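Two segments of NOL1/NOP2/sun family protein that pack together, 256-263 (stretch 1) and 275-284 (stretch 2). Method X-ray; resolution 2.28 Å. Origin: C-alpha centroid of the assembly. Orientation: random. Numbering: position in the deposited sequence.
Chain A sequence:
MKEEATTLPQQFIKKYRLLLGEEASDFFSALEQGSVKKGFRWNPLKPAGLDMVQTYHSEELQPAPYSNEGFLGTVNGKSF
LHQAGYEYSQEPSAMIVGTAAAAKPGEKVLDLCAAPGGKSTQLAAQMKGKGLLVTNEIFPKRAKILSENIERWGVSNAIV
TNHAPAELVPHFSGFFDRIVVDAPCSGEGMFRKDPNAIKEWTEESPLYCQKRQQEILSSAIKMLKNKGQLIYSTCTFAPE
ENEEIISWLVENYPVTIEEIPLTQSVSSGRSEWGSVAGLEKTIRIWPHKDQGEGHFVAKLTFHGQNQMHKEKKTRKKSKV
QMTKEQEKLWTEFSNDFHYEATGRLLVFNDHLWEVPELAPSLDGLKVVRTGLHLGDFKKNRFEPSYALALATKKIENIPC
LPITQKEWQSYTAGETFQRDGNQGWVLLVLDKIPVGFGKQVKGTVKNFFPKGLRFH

Stretch 1, residues 256-263: TIEEIPLT
Stretch 2 (275-284) SVAGLEKTIR

The two stretches pack through side chains and water, with no direct hydrogen bond between them, and bury 415 Å² in all. Stretch 1 enters as a strand at T256 and I257 and runs on in extended form through L262 (phi/psi -74/134 at I257, -75/147 at E259, -117/94 at I260). Stretch 2 is more contoured: an extended approach through V276 and A277, a positive-phi bend at G278 (81/0), a 3-10 turn over 279-281, and a strand from I283 (-117/131). Both chains advance the same way, with the CA of I257 6.3 Å from the CA of G278 and the CA of E259 5.4 Å from the CA of K281.

The main bump is I257. Its CB points toward stretch 2, and the m, t rotamer (chi1 -52°, chi2 -176°) drives CD1 into a hollow formed by the bend and the start of the turn. There CD1 lies 3.3 Å from A277 O, 3.6 Å from L279 CD1 and 4.3 Å from V276 CG2. L279 directs its CB away, but off-well angles (chi1 -102°, chi2 8°) bring its end back to this methyl. The other branch, CG2, rests 3.6 Å from G278 O and 4.1 Å from T282 CG2. Glycine at 278 keeps the hollow open: an ideal CB would sit a tight 3.4 Å from I257 CD1, and the positive phi itself favours glycine.

The turn is held internally. K281 N donates to G278 O at 2.9 Å and T282 N to L279 O at 3.0 Å; T282 OG1, with chi1 in p, also donates to L279 O, at 2.7 Å. K281 leaves this turn toward stretch 1 in an extended m, t, t, t conformation. Its CB is 3.9 Å from I257 CG2 and its CD 4.2 Å from E259 CG, so the aliphatic stem lies against I257 and E259; its NZ stops 3.8 Å from I257 O.

Where the backbones come close, water replaces direct pairing. E258 O and K281 O face each other at 3.9 Å, two acceptors without a proton to share. Water 1 lies 2.7 Å from E258 O and 3.2 Å from K281 O. Water 2 accepts from I260 N at 3.0 Å and donates to K281 O at 2.7 Å, completing a bridge.

Beyond the waters, I283 (m, t) sets CD1 against the shallow notch formed by I260 and L262, 3.7 Å from I260 CG2 and 3.9 Å from L262 CD1. I260 and L262, both m, t, point their CBs toward stretch 2, making this a second apolar cluster.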

# COMPACT_ATOMS: atom_id res chain seq x y z
N THR A 256 -20.41 1.49 -14.99
CA THR A 256 -21.47 2.05 -14.18
C THR A 256 -20.87 2.64 -12.91
O THR A 256 -19.95 2.08 -12.32
CB THR A 256 -22.52 0.99 -13.81
OG1 THR A 256 -21.86 -0.18 -13.32
CG2 THR A 256 -23.35 0.60 -15.02
N ILE A 257 -21.39 3.80 -12.50
CA ILE A 257 -20.99 4.40 -11.24
C ILE A 257 -21.65 3.63 -10.10
O ILE A 257 -22.84 3.34 -10.13
CB ILE A 257 -21.41 5.89 -11.12
CG1 ILE A 257 -20.95 6.71 -12.33
CG2 ILE A 257 -20.88 6.48 -9.81
CD1 ILE A 257 -21.26 8.23 -12.22
N GLU A 258 -20.87 3.32 -9.08
CA GLU A 258 -21.34 2.46 -8.01
C GLU A 258 -21.32 3.17 -6.65
O GLU A 258 -20.56 4.12 -6.42
CB GLU A 258 -20.48 1.19 -7.97
CG GLU A 258 -21.27 -0.09 -7.85
CD GLU A 258 -21.93 -0.51 -9.14
OE1 GLU A 258 -21.39 -0.22 -10.23
OE2 GLU A 258 -23.00 -1.15 -9.07
N GLU A 259 -22.15 2.68 -5.73
CA GLU A 259 -22.18 3.22 -4.38
C GLU A 259 -20.97 2.78 -3.58
O GLU A 259 -20.44 1.69 -3.79
CB GLU A 259 -23.46 2.81 -3.68
CG GLU A 259 -24.69 3.28 -4.42
CD GLU A 259 -25.93 3.32 -3.55
OE1 GLU A 259 -26.03 2.49 -2.61
OE2 GLU A 259 -26.80 4.18 -3.79
N ILE A 260 -20.52 3.65 -2.69
CA ILE A 260 -19.43 3.35 -1.78
C ILE A 260 -19.97 3.40 -0.36
O ILE A 260 -20.05 4.47 0.24
CB ILE A 260 -18.30 4.37 -1.94
CG1 ILE A 260 -17.75 4.33 -3.37
CG2 ILE A 260 -17.21 4.13 -0.88
CD1 ILE A 260 -16.78 5.47 -3.72
N PRO A 261 -20.39 2.24 0.18
CA PRO A 261 -20.98 2.25 1.52
C PRO A 261 -20.01 2.79 2.56
O PRO A 261 -18.84 2.39 2.59
CB PRO A 261 -21.29 0.77 1.78
CG PRO A 261 -21.26 0.11 0.42
CD PRO A 261 -20.26 0.88 -0.38
N LEU A 262 -20.47 3.71 3.39
CA LEU A 262 -19.66 4.23 4.49
C LEU A 262 -20.50 4.54 5.71
O LEU A 262 -21.69 4.86 5.60
CB LEU A 262 -18.93 5.50 4.06
CG LEU A 262 -17.60 5.30 3.36
CD1 LEU A 262 -16.97 6.65 3.11
CD2 LEU A 262 -16.70 4.43 4.21
N THR A 263 -19.88 4.43 6.88
CA THR A 263 -20.53 4.82 8.13
C THR A 263 -20.37 6.32 8.29
O THR A 263 -21.34 7.04 8.54
CB THR A 263 -19.88 4.13 9.33
OG1 THR A 263 -19.94 2.71 9.15
CG2 THR A 263 -20.61 4.51 10.63
N SER A 275 -21.14 15.58 -16.56
CA SER A 275 -22.12 15.51 -17.64
C SER A 275 -22.86 14.19 -17.73
O SER A 275 -23.45 13.89 -18.76
CB SER A 275 -21.47 15.84 -18.99
OG SER A 275 -20.45 14.93 -19.33
N VAL A 276 -22.85 13.40 -16.65
CA VAL A 276 -23.60 12.15 -16.65
C VAL A 276 -24.33 11.99 -15.33
O VAL A 276 -24.03 12.70 -14.38
CB VAL A 276 -22.68 10.91 -16.88
CG1 VAL A 276 -21.90 11.08 -18.17
CG2 VAL A 276 -21.72 10.71 -15.69
N ALA A 277 -25.27 11.05 -15.27
CA ALA A 277 -26.01 10.78 -14.05
C ALA A 277 -25.12 10.09 -13.03
O ALA A 277 -24.04 9.62 -13.35
CB ALA A 277 -27.22 9.90 -14.37
N GLY A 278 -25.60 10.04 -11.78
CA GLY A 278 -24.99 9.24 -10.73
C GLY A 278 -23.79 9.81 -10.00
O GLY A 278 -23.22 9.16 -9.12
N LEU A 279 -23.37 11.01 -10.38
CA LEU A 279 -22.19 11.64 -9.81
C LEU A 279 -22.25 11.84 -8.28
O LEU A 279 -21.23 11.90 -7.60
CB LEU A 279 -21.94 12.98 -10.51
CG LEU A 279 -20.84 13.04 -11.59
CD1 LEU A 279 -20.26 11.69 -11.94
CD2 LEU A 279 -21.30 13.79 -12.84
N GLU A 280 -23.46 11.92 -7.75
CA GLU A 280 -23.65 12.08 -6.32
C GLU A 280 -23.15 10.86 -5.55
O GLU A 280 -22.94 10.94 -4.33
CB GLU A 280 -25.14 12.32 -6.01
CG GLU A 280 -26.04 11.14 -6.33
CD GLU A 280 -26.47 11.05 -7.80
OE1 GLU A 280 -26.06 11.91 -8.62
OE2 GLU A 280 -27.24 10.13 -8.12
N LYS A 281 -22.97 9.75 -6.25
CA LYS A 281 -22.46 8.51 -5.66
C LYS A 281 -20.96 8.55 -5.48
O LYS A 281 -20.39 7.67 -4.84
CB LYS A 281 -22.81 7.30 -6.52
CG LYS A 281 -24.29 7.00 -6.63
CD LYS A 281 -24.52 5.89 -7.66
CE LYS A 281 -25.94 5.91 -8.18
NZ LYS A 281 -26.07 5.12 -9.43
N THR A 282 -20.31 9.52 -6.10
CA THR A 282 -18.89 9.73 -5.87
C THR A 282 -18.69 10.58 -4.60
O THR A 282 -19.62 11.24 -4.14
CB THR A 282 -18.19 10.35 -7.10
OG1 THR A 282 -18.59 11.71 -7.26
CG2 THR A 282 -18.56 9.55 -8.38
N ILE A 283 -17.49 10.53 -4.04
CA ILE A 283 -17.23 11.08 -2.71
C ILE A 283 -16.25 12.23 -2.76
O ILE A 283 -15.19 12.12 -3.36
CB ILE A 283 -16.58 10.03 -1.80
CG1 ILE A 283 -17.57 8.93 -1.43
CG2 ILE A 283 -16.00 10.69 -0.55
CD1 ILE A 283 -16.91 7.82 -0.60
N ARG A 284 -16.62 13.32 -2.11
CA ARG A 284 -15.70 14.43 -1.94
C ARG A 284 -15.37 14.63 -0.47
O ARG A 284 -16.22 14.48 0.40
CB ARG A 284 -16.25 15.73 -2.54
CG ARG A 284 -15.92 15.90 -4.02
CD ARG A 284 -16.57 17.16 -4.59
NE ARG A 284 -16.16 17.42 -5.97
CZ ARG A 284 -15.06 18.09 -6.32
NH1 ARG A 284 -14.24 18.59 -5.40
NH2 ARG A 284 -14.79 18.26 -7.61
O HOH W 1 -18.57 5.97 -6.78
O HOH W 2 -21.60 6.49 -2.76